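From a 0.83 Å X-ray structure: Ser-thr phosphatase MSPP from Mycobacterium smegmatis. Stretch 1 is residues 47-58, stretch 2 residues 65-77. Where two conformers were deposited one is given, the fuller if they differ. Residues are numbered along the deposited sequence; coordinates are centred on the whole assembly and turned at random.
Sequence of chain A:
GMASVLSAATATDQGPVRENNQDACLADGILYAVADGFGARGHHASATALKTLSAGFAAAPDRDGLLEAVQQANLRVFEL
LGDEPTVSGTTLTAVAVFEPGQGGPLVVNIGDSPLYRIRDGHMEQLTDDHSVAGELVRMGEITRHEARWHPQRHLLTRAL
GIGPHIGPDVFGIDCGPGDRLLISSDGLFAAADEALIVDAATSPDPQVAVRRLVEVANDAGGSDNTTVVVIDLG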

# COMPACT_ATOMS: atom_id res chain seq x y z
N ALA A 47 5.32 10.65 4.21
CA ALA A 47 5.03 11.85 3.38
C ALA A 47 6.17 12.12 2.45
O ALA A 47 5.96 12.46 1.27
CB ALA A 47 4.78 13.04 4.27
N THR A 48 7.41 12.04 2.93
CA THR A 48 8.55 12.35 2.09
C THR A 48 8.66 11.30 0.98
O THR A 48 8.97 11.64 -0.15
CB THR A 48 9.83 12.37 2.92
OG1 THR A 48 9.74 13.40 3.91
CG2 THR A 48 11.05 12.63 2.06
N ALA A 49 8.45 10.04 1.33
CA ALA A 49 8.54 8.99 0.31
C ALA A 49 7.59 9.28 -0.85
O ALA A 49 7.97 9.15 -2.00
CB ALA A 49 8.26 7.63 0.90
N LEU A 50 6.35 9.65 -0.53
CA LEU A 50 5.38 9.87 -1.60
C LEU A 50 5.66 11.13 -2.39
O LEU A 50 5.45 11.15 -3.60
CB LEU A 50 3.95 9.81 -1.06
CG LEU A 50 3.52 8.48 -0.49
CD1 LEU A 50 2.04 8.53 -0.18
CD2 LEU A 50 3.85 7.31 -1.42
N LYS A 51 6.13 12.19 -1.73
CA LYS A 51 6.49 13.40 -2.45
C LYS A 51 7.59 13.10 -3.45
O LYS A 51 7.58 13.55 -4.61
CB LYS A 51 6.89 14.50 -1.48
CG LYS A 51 7.16 15.83 -2.11
CD LYS A 51 7.46 16.96 -1.15
CE LYS A 51 7.49 18.33 -1.86
NZ LYS A 51 7.76 19.46 -0.91
N THR A 52 8.59 12.38 -3.00
CA THR A 52 9.72 12.04 -3.87
C THR A 52 9.29 11.07 -4.98
O THR A 52 9.71 11.23 -6.13
CB THR A 52 10.86 11.45 -3.04
OG1 THR A 52 11.27 12.36 -2.02
CG2 THR A 52 12.07 11.07 -3.89
N LEU A 53 8.47 10.11 -4.65
CA LEU A 53 7.96 9.17 -5.62
C LEU A 53 7.22 9.89 -6.72
O LEU A 53 7.43 9.65 -7.92
CB LEU A 53 7.00 8.18 -4.96
CG LEU A 53 6.38 7.17 -5.88
CD1 LEU A 53 7.41 6.15 -6.38
CD2 LEU A 53 5.29 6.45 -5.18
N SER A 54 6.31 10.79 -6.34
CA SER A 54 5.50 11.53 -7.29
C SER A 54 6.38 12.33 -8.26
O SER A 54 6.20 12.32 -9.46
CB SER A 54 4.56 12.44 -6.54
OG SER A 54 3.74 13.13 -7.47
N ALA A 55 7.37 13.05 -7.68
CA ALA A 55 8.24 13.85 -8.55
C ALA A 55 9.06 13.01 -9.45
O ALA A 55 9.24 13.35 -10.63
CB ALA A 55 9.10 14.69 -7.61
N GLY A 56 9.59 11.90 -8.97
CA GLY A 56 10.43 11.07 -9.79
C GLY A 56 9.63 10.40 -10.90
O GLY A 56 10.13 10.28 -12.03
N PHE A 57 8.43 9.95 -10.60
CA PHE A 57 7.62 9.31 -11.65
C PHE A 57 7.22 10.33 -12.71
O PHE A 57 7.26 10.04 -13.88
CB PHE A 57 6.40 8.66 -11.01
CG PHE A 57 5.61 7.85 -12.02
CD1 PHE A 57 6.13 6.64 -12.46
CD2 PHE A 57 4.40 8.30 -12.49
CE1 PHE A 57 5.37 5.89 -13.39
CE2 PHE A 57 3.64 7.55 -13.41
CZ PHE A 57 4.15 6.33 -13.85
N ALA A 58 6.90 11.55 -12.27
CA ALA A 58 6.56 12.58 -13.25
C ALA A 58 7.69 12.88 -14.18
O ALA A 58 7.49 13.19 -15.36
CB ALA A 58 6.18 13.86 -12.50
N GLY A 65 11.61 4.32 -14.63
CA GLY A 65 11.46 5.56 -13.91
C GLY A 65 10.78 5.41 -12.60
O GLY A 65 11.12 6.09 -11.61
N LEU A 66 9.81 4.54 -12.54
CA LEU A 66 9.13 4.23 -11.28
C LEU A 66 10.09 3.58 -10.32
O LEU A 66 10.15 3.95 -9.14
CB LEU A 66 7.91 3.33 -11.55
CG LEU A 66 7.15 2.87 -10.32
CD1 LEU A 66 6.65 4.06 -9.55
CD2 LEU A 66 6.04 1.92 -10.69
N LEU A 67 10.85 2.62 -10.81
CA LEU A 67 11.82 1.96 -9.94
C LEU A 67 12.86 2.94 -9.44
O LEU A 67 13.26 2.92 -8.26
CB LEU A 67 12.47 0.75 -10.61
CG LEU A 67 11.51 -0.37 -10.87
CD1 LEU A 67 12.15 -1.38 -11.82
CD2 LEU A 67 11.11 -1.03 -9.57
N GLU A 68 13.34 3.82 -10.31
CA GLU A 68 14.28 4.89 -9.94
C GLU A 68 13.67 5.80 -8.87
O GLU A 68 14.35 6.20 -7.94
CB GLU A 68 14.73 5.69 -11.14
CG GLU A 68 15.81 6.71 -10.80
CD GLU A 68 17.00 6.30 -10.03
OE1 GLU A 68 17.47 5.14 -9.95
OE2 GLU A 68 17.66 7.19 -9.41
N ALA A 69 12.40 6.12 -9.04
CA ALA A 69 11.72 7.02 -8.10
C ALA A 69 11.62 6.38 -6.73
O ALA A 69 11.76 7.07 -5.71
CB ALA A 69 10.36 7.38 -8.63
N VAL A 70 11.41 5.06 -6.68
CA VAL A 70 11.39 4.37 -5.41
C VAL A 70 12.79 4.40 -4.77
O VAL A 70 12.91 4.61 -3.57
CB VAL A 70 10.87 2.94 -5.60
CG1 VAL A 70 11.04 2.10 -4.32
CG2 VAL A 70 9.38 2.98 -6.02
N GLN A 71 13.84 4.19 -5.56
CA GLN A 71 15.17 4.28 -5.07
C GLN A 71 15.45 5.67 -4.54
O GLN A 71 16.06 5.83 -3.47
CB GLN A 71 16.20 3.98 -6.15
CG GLN A 71 16.21 2.55 -6.67
CD GLN A 71 16.71 1.61 -5.59
OE1 GLN A 71 17.68 1.81 -4.89
NE2 GLN A 71 16.01 0.52 -5.43
N GLN A 72 15.04 6.71 -5.24
CA GLN A 72 15.27 8.06 -4.79
C GLN A 72 14.48 8.36 -3.52
O GLN A 72 14.99 9.05 -2.64
CB GLN A 72 14.91 9.01 -5.91
CG GLN A 72 15.97 9.00 -7.02
CD GLN A 72 17.43 9.13 -6.49
OE1 GLN A 72 17.79 10.04 -5.76
NE2 GLN A 72 18.31 8.12 -6.76
N ALA A 73 13.28 7.84 -3.41
CA ALA A 73 12.49 8.01 -2.20
C ALA A 73 13.22 7.38 -1.01
O ALA A 73 13.31 7.97 0.07
CB ALA A 73 11.10 7.41 -2.36
N ASN A 74 13.74 6.16 -1.21
CA ASN A 74 14.52 5.52 -0.15
C ASN A 74 15.68 6.39 0.30
O ASN A 74 15.89 6.58 1.49
CB ASN A 74 15.01 4.16 -0.65
CG ASN A 74 15.80 3.48 0.41
OD1 ASN A 74 15.26 3.10 1.44
ND2 ASN A 74 17.11 3.35 0.19
N LEU A 75 16.45 6.86 -0.66
CA LEU A 75 17.66 7.61 -0.33
C LEU A 75 17.28 8.91 0.38
O LEU A 75 17.95 9.29 1.34
CB LEU A 75 18.49 7.85 -1.58
CG LEU A 75 19.84 8.52 -1.30
CD1 LEU A 75 20.70 7.62 -0.41
CD2 LEU A 75 20.53 8.81 -2.62
N ARG A 76 16.27 9.59 -0.09
CA ARG A 76 15.91 10.87 0.52
C ARG A 76 15.42 10.68 1.92
O ARG A 76 15.82 11.42 2.82
CB ARG A 76 14.85 11.61 -0.33
CG ARG A 76 14.64 13.02 0.10
CD ARG A 76 15.86 13.91 -0.19
NE ARG A 76 16.11 14.99 0.75
CZ ARG A 76 17.21 15.27 1.44
NH1 ARG A 76 18.32 14.55 1.37
NH2 ARG A 76 17.21 16.33 2.24
N VAL A 77 14.58 9.67 2.18
CA VAL A 77 14.15 9.40 3.55
C VAL A 77 15.31 9.04 4.43
O VAL A 77 15.41 9.50 5.56
CB VAL A 77 13.02 8.38 3.57
CG1 VAL A 77 12.64 8.05 5.01
CG2 VAL A 77 11.78 8.87 2.81
O HOH W 1 12.35 8.54 -11.82

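Two helical segments of the phosphatase MSPP, residues 47-58 and 65-77, pack in a roughly antiparallel pair: their directions differ by 148° and their axes approach to 8.0 Å. Small residues line the contact where the helices run closest, and CA atoms come as near as 4.8 Å for Ala49 and Ala73 and 4.6 Å for Gly56 and Ala69. No direct hydrogen bond crosses between the segments; van der Waals packing, which buries 527 Å² summed over both sides, and one bridging water join them. Each backbone meanwhile satisfies itself through regular i to i+4 hydrogen bonds.

Along the first helix, Ala47 points away, and contact begins with Thr48, whose CB is directed toward the partner. Its methyl CG2 lies 3.9 Å from Val77 CG2 and 4.1 Å from Arg76 CG, so the threonine presents carbon to carbon while its hydroxyl is hydrogen-bonded elsewhere in the structure. Arg76 contributes the aliphatic base of its side chain here; its end leads away. Ala49, buried, packs by its small methyl and its backbone: its O is 3.6 Å from Ala73 CB, its CB is 4.3 Å from the same methyl, and its CB also meets Val77 CG2 at 4.2 Å. Leu50 and Lys51 turn to other surroundings, the leucine buried and the extended lysine exposed.

Thr52, one turn after Thr48 and likewise in the m rotamer, again points its CB toward the partner. Its CG2 rests against backbone, 3.5 Å from Ala73 N and 3.6 Å from Gln72 C; its CG2 also lies 4.1 Å from Ala73 CB, so the methyl packs against both the backbone and the small side chain. Thr52 OG1 sits 4.0 Å from Arg76 CB, a packing distance. Gln72 starts toward the first helix, but its end leads away and its NE2 donates to Glu68 OE2 at 2.9 Å within its own helix.

Leu53 has more of its surface covered by the other helix than any other residue of its stretch. Its CB points sideways, yet the t, p rotamer brings CD1 inward, 3.7 Å from Val70 CG2, 3.9 Å from Leu66 CD1 and 3.9 Å from Ala69 CB. One branched side chain thus gathers three apolar neighbours in a buried cluster. Ser54 and Ala55 make no contact.

At Gly56 the absence of a side chain is essential to the spacing. An ideal CB would point toward the partner and lie 2.8 Å from Ala69 CB, a clash; as it is, the Ala69 methyl packs 3.8 Å from Gly56 C. Gly56 O and Gly65 O stand 4.3 Å apart, and a water donates to both, at 2.8 Å to Gly56 O and 2.7 Å to Gly65 O, linking two carbonyl groups that cannot bond to each other.

Phe57 completes the contact. Its CB also points sideways, but the ring comes nearer, placing CD1 3.9 Å from Leu66 CB in an oblique approach, while Phe57 N lies 3.8 Å from Ala69 CB. Ala58, exposed, is out of reach.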